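Local coordinates for histidinol-phosphate aminotransferase (Clostridium acetobutylicum, PDB 3FTB), which probably acts as a pyridoxal 5'-phosphate-dependent aminotransferase that transfers an amino group in histidine biosynthesis, at residues K178-D183 and S205-I210; G199-Y204 and I228-E233. All coordinates share one frame; numbering follows the deposited sequence.

Contact 1: residues K178-D183 and S205-I210; sequences KTIIID and SCLFII
The ring of Phe208 is met at its edge, close to the ring plane, by the CG2 methyl of Ile181, which lies 4.0 Å from Phe208 CD2. Phe208 projects from the face that also bears Ile181, Asp183 and Ile210; its CG is anti to its backbone N (chi1 -178°), beside the carbonyl carbon. On this face Ile90 and Ser94 of helix 87-95 and Ile238 of helix 232-239 also touch it. Asp183 leaves the sheet on the same face; its OD2 is hydrogen-bonded to Tyr111 OH and its OD1 to the backbone N of Ala185. Ile210 reaches obliquely across to Ile181, CD1 to CG2 at 3.9 Å. Ile180, Ile182, Leu207 and Ile209 share the other face, Ile180 lying beside Leu207. Ile182 and Ile209 run side by side in the same direction, with Ile209 CD1 3.7 Å from Ile182 CB, whereas the Ile182 side chain crosses that of Leu207 obliquely, Ile182 CD1 meeting Leu207 CD2 at 3.6 Å. Helix 163-176 covers this face at Ile180 and Cys206. Four main-chain bonds join the strands in parallel register: Ile180 N to Cys206 O, Phe208 N to Ile180 O, Ile182 N to Phe208 O (2.7 Å) and Ile210 N to Ile182 O. The third comes in nearly along the C=O axis; the first and last donors sit above their carbonyl planes. Where the strands begin, a water links Thr179 OG1 (2.8 Å) to Ser205 O. This is the interior of the mixed seven-stranded sheet of the large domain of a fold-type I aminotransferase: backbone polarity is satisfied strand to strand, while aliphatic and aromatic groups fill the layers between sheet and helices.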
# COMPACT_ATOMS: atom_id res chain seq x y z
N LYS A 178 -23.80 6.21 16.50
CA LYS A 178 -23.74 5.60 15.18
C LYS A 178 -22.61 6.29 14.39
O LYS A 178 -22.25 7.43 14.67
CB LYS A 178 -25.08 5.77 14.45
CG LYS A 178 -26.28 5.06 15.12
CD LYS A 178 -25.97 3.58 15.29
CE LYS A 178 -26.75 2.97 16.42
NZ LYS A 178 -28.11 2.60 16.01
N THR A 179 -22.04 5.59 13.41
CA THR A 179 -20.99 6.21 12.60
C THR A 179 -21.45 6.44 11.16
O THR A 179 -22.01 5.55 10.52
CB THR A 179 -19.68 5.38 12.63
OG1 THR A 179 -19.21 5.27 13.98
CG2 THR A 179 -18.61 6.05 11.77
N ILE A 180 -21.21 7.64 10.64
CA ILE A 180 -21.57 7.92 9.26
C ILE A 180 -20.33 8.23 8.42
O ILE A 180 -19.59 9.16 8.70
CB ILE A 180 -22.68 9.02 9.14
CG1 ILE A 180 -22.12 10.42 9.33
CG2 ILE A 180 -23.82 8.76 10.12
CD1 ILE A 180 -22.08 11.20 8.04
N ILE A 181 -20.11 7.40 7.40
CA ILE A 181 -18.94 7.48 6.54
C ILE A 181 -19.24 8.17 5.22
O ILE A 181 -20.01 7.65 4.40
CB ILE A 181 -18.40 6.08 6.19
CG1 ILE A 181 -18.04 5.30 7.46
CG2 ILE A 181 -17.20 6.20 5.24
CD1 ILE A 181 -18.00 3.81 7.23
N ILE A 182 -18.63 9.33 4.99
CA ILE A 182 -18.90 10.09 3.77
C ILE A 182 -17.72 10.10 2.81
O ILE A 182 -16.69 10.72 3.08
CB ILE A 182 -19.30 11.54 4.06
CG1 ILE A 182 -20.42 11.58 5.09
CG2 ILE A 182 -19.85 12.19 2.82
CD1 ILE A 182 -21.08 12.93 5.19
N ASP A 183 -17.91 9.43 1.67
CA ASP A 183 -16.89 9.36 0.62
C ASP A 183 -16.89 10.64 -0.24
O ASP A 183 -17.80 10.87 -1.05
CB ASP A 183 -17.14 8.11 -0.23
CG ASP A 183 -16.31 8.08 -1.50
OD1 ASP A 183 -15.50 9.00 -1.71
OD2 ASP A 183 -16.50 7.13 -2.30
N SER A 205 -18.56 13.85 16.00
CA SER A 205 -17.60 12.75 15.89
C SER A 205 -18.26 11.42 15.49
O SER A 205 -17.73 10.35 15.78
CB SER A 205 -16.71 12.63 17.13
OG SER A 205 -17.08 13.53 18.15
N CYS A 206 -19.41 11.50 14.83
CA CYS A 206 -19.99 10.37 14.11
C CYS A 206 -19.49 10.42 12.68
O CYS A 206 -19.37 9.40 12.01
CB CYS A 206 -21.53 10.41 14.13
SG CYS A 206 -22.28 11.77 13.19
N LEU A 207 -19.16 11.63 12.23
CA LEU A 207 -18.65 11.84 10.88
C LEU A 207 -17.28 11.19 10.67
O LEU A 207 -16.34 11.41 11.43
CB LEU A 207 -18.52 13.34 10.58
CG LEU A 207 -19.69 14.13 9.99
CD1 LEU A 207 -19.30 15.59 9.90
CD2 LEU A 207 -20.07 13.59 8.63
N PHE A 208 -17.19 10.39 9.61
CA PHE A 208 -15.90 9.97 9.11
C PHE A 208 -15.86 10.29 7.61
O PHE A 208 -16.71 9.83 6.85
CB PHE A 208 -15.70 8.48 9.35
CG PHE A 208 -14.35 7.97 8.90
CD1 PHE A 208 -13.25 8.07 9.73
CD2 PHE A 208 -14.18 7.39 7.65
CE1 PHE A 208 -12.01 7.61 9.34
CE2 PHE A 208 -12.94 6.92 7.25
CZ PHE A 208 -11.85 7.03 8.10
N ILE A 209 -14.89 11.11 7.20
CA ILE A 209 -14.81 11.54 5.79
C ILE A 209 -13.65 10.87 5.07
O ILE A 209 -12.55 10.74 5.63
CB ILE A 209 -14.66 13.08 5.66
CG1 ILE A 209 -15.66 13.83 6.54
CG2 ILE A 209 -14.76 13.51 4.22
CD1 ILE A 209 -17.09 13.52 6.24
N ILE A 210 -13.89 10.46 3.82
CA ILE A 210 -12.85 9.91 2.97
C ILE A 210 -12.53 10.87 1.82
O ILE A 210 -13.41 11.24 1.03
CB ILE A 210 -13.31 8.56 2.40
CG1 ILE A 210 -13.58 7.57 3.54
CG2 ILE A 210 -12.27 7.99 1.46
CD1 ILE A 210 -14.00 6.18 3.08
O HOH W 1 -17.64 7.56 14.62

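Contact 2: residues G199-Y204 and I228-E233; sequences GEIKNY and ITNNKE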
# COMPACT_ATOMS: atom_id res chain seq x y z
N GLY A 199 -16.04 20.76 7.20
CA GLY A 199 -16.25 21.86 8.13
C GLY A 199 -17.25 21.52 9.22
O GLY A 199 -17.60 22.39 10.05
N GLU A 200 -17.72 20.27 9.23
CA GLU A 200 -18.64 19.79 10.24
C GLU A 200 -17.96 18.80 11.19
O GLU A 200 -18.58 18.33 12.14
CB GLU A 200 -19.86 19.12 9.59
CG GLU A 200 -21.09 20.01 9.41
CD GLU A 200 -21.06 20.81 8.14
OE1 GLU A 200 -20.26 20.46 7.24
OE2 GLU A 200 -21.82 21.79 8.03
N ILE A 201 -16.69 18.51 10.92
CA ILE A 201 -15.94 17.46 11.64
C ILE A 201 -15.90 17.70 13.16
O ILE A 201 -16.03 16.77 13.96
CB ILE A 201 -14.50 17.34 11.08
CG1 ILE A 201 -14.53 16.83 9.63
CG2 ILE A 201 -13.66 16.42 11.93
CD1 ILE A 201 -14.88 15.38 9.50
N LYS A 202 -15.73 18.96 13.55
CA LYS A 202 -15.64 19.29 14.97
C LYS A 202 -16.97 19.15 15.71
O LYS A 202 -17.01 18.80 16.90
CB LYS A 202 -15.08 20.71 15.12
CG LYS A 202 -13.72 20.88 14.47
CD LYS A 202 -12.81 19.76 14.89
CE LYS A 202 -11.37 20.18 14.81
NZ LYS A 202 -10.50 19.28 15.60
N ASN A 203 -18.07 19.40 15.01
CA ASN A 203 -19.37 19.40 15.64
C ASN A 203 -19.96 18.01 15.78
O ASN A 203 -20.92 17.83 16.51
CB ASN A 203 -20.33 20.29 14.86
CG ASN A 203 -19.96 21.74 14.98
OD1 ASN A 203 -20.35 22.41 15.93
ND2 ASN A 203 -19.19 22.23 14.01
N TYR A 204 -19.37 17.05 15.06
CA TYR A 204 -19.87 15.68 15.06
C TYR A 204 -18.73 14.68 14.97
O TYR A 204 -18.01 14.65 13.97
CB TYR A 204 -20.85 15.45 13.90
CG TYR A 204 -22.07 16.34 13.93
CD1 TYR A 204 -23.11 16.10 14.81
CD2 TYR A 204 -22.17 17.43 13.07
CE1 TYR A 204 -24.22 16.92 14.85
CE2 TYR A 204 -23.28 18.26 13.10
CZ TYR A 204 -24.30 18.00 13.99
OH TYR A 204 -25.39 18.83 14.02
N ILE A 228 -10.56 11.50 7.63
CA ILE A 228 -10.66 12.72 8.41
C ILE A 228 -11.77 12.58 9.46
O ILE A 228 -12.92 12.39 9.09
CB ILE A 228 -11.02 13.90 7.47
CG1 ILE A 228 -9.86 14.16 6.52
CG2 ILE A 228 -11.36 15.15 8.26
CD1 ILE A 228 -8.49 14.19 7.23
N THR A 229 -11.43 12.65 10.74
CA THR A 229 -12.45 12.47 11.79
C THR A 229 -12.00 13.05 13.14
O THR A 229 -10.82 12.99 13.49
CB THR A 229 -12.84 10.98 11.99
OG1 THR A 229 -14.00 10.88 12.82
CG2 THR A 229 -11.72 10.20 12.65
N ASN A 230 -12.95 13.60 13.88
CA ASN A 230 -12.69 14.03 15.24
C ASN A 230 -12.71 12.84 16.19
O ASN A 230 -12.35 12.96 17.36
CB ASN A 230 -13.73 15.06 15.69
CG ASN A 230 -13.11 16.19 16.47
OD1 ASN A 230 -12.08 16.74 16.05
ND2 ASN A 230 -13.72 16.56 17.59
N ASN A 231 -13.15 11.70 15.70
CA ASN A 231 -13.21 10.49 16.51
C ASN A 231 -11.85 9.81 16.60
O ASN A 231 -11.62 8.75 16.01
CB ASN A 231 -14.25 9.51 15.95
CG ASN A 231 -14.47 8.31 16.85
OD1 ASN A 231 -13.56 7.85 17.54
ND2 ASN A 231 -15.70 7.80 16.83
N LYS A 232 -10.96 10.43 17.36
CA LYS A 232 -9.60 9.92 17.52
C LYS A 232 -9.53 8.41 17.76
O LYS A 232 -8.59 7.75 17.30
CB LYS A 232 -8.89 10.68 18.64
CG LYS A 232 -8.08 11.87 18.14
CD LYS A 232 -8.98 12.93 17.51
CE LYS A 232 -9.48 13.93 18.54
NZ LYS A 232 -10.21 15.05 17.91
N GLU A 233 -10.51 7.85 18.45
CA GLU A 233 -10.48 6.42 18.75
C GLU A 233 -10.72 5.54 17.51
O GLU A 233 -10.17 4.43 17.40
CB GLU A 233 -11.43 6.06 19.90
CG GLU A 233 -11.33 4.60 20.37
CD GLU A 233 -9.88 4.08 20.52
OE1 GLU A 233 -9.58 2.94 20.08
OE2 GLU A 233 -9.04 4.81 21.09
O HOH W 2 -15.65 14.05 12.52
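Ile201 and Asn230 carry the first shell, with Lys202 closing it on the outer side. The side chain of Ile201 points toward the 228-233 segment and divides its branches: CG2, anti to the backbone N, lies against the main chain at 3.5 Å from Asn230 N, while CD1 meets Ile228 CG2 at 3.7 Å, the two isoleucines crossing at about a right angle. Asn230 CB in turn packs 3.3 Å from Ile201 O. Lys202 starts away from this partner but bends at chi2 (-48°), so that its end swings back across the Asn230 amide; NZ donates to Asn230 OD1 at 3.0 Å, in the plane of the carbonyl group. The same ammonium also binds Lys77 O. Lys232 NZ approaches the other carbonyl of this residue, donating to Asn230 O, and has Asp78 O as a further partner. Lys202 NZ and Lys232 NZ stand 4.8 Å apart, a repulsion that the surrounding carbonyl oxygens probably offset. A water donates to Tyr204 O and accepts from Asn230 N, bridging the backbones. In the next shell, Thr229 OG1, also hydrogen-bonded to Leu207 O of strand 207-212, accepts from Asn231 N at 3.1 Å in an ST turn, and Asn231, at the N-cap position, uses OD1 to hold Ile234 N. The turn thus leads strand 225-229 directly into helix 232-239. Ile201 also rests on Ile209 of strand 207-212 and on Leu76 in the loop after helix 64-74, while Ile228 packs on Ile70 and Leu74 of that helix.

How the contacts relate
Contact 1 is the more deeply buried of the two, between neighbouring parallel strands; contact 2 lies farther out, where a loop meets a strand end and a helix start, and pairs a buried isoleucine patch with exposed Lys202 and the partly exposed Asn230. Regular main-chain bonds dominate the first, side-chain and water-mediated bonds the second. Strand 207-212 of contact 1 connects them, with 179-183 parallel on one flank and 225-229 of contact 2 antiparallel on the other. Ile209 O and Ile228 N, 2.9 Å apart, probably form a hydrogen bond, as do Leu207 O and Thr229 OG1. Ile209 CG1 also packs against Ile201 CD1, making the apolar layer continuous from one contact to the other.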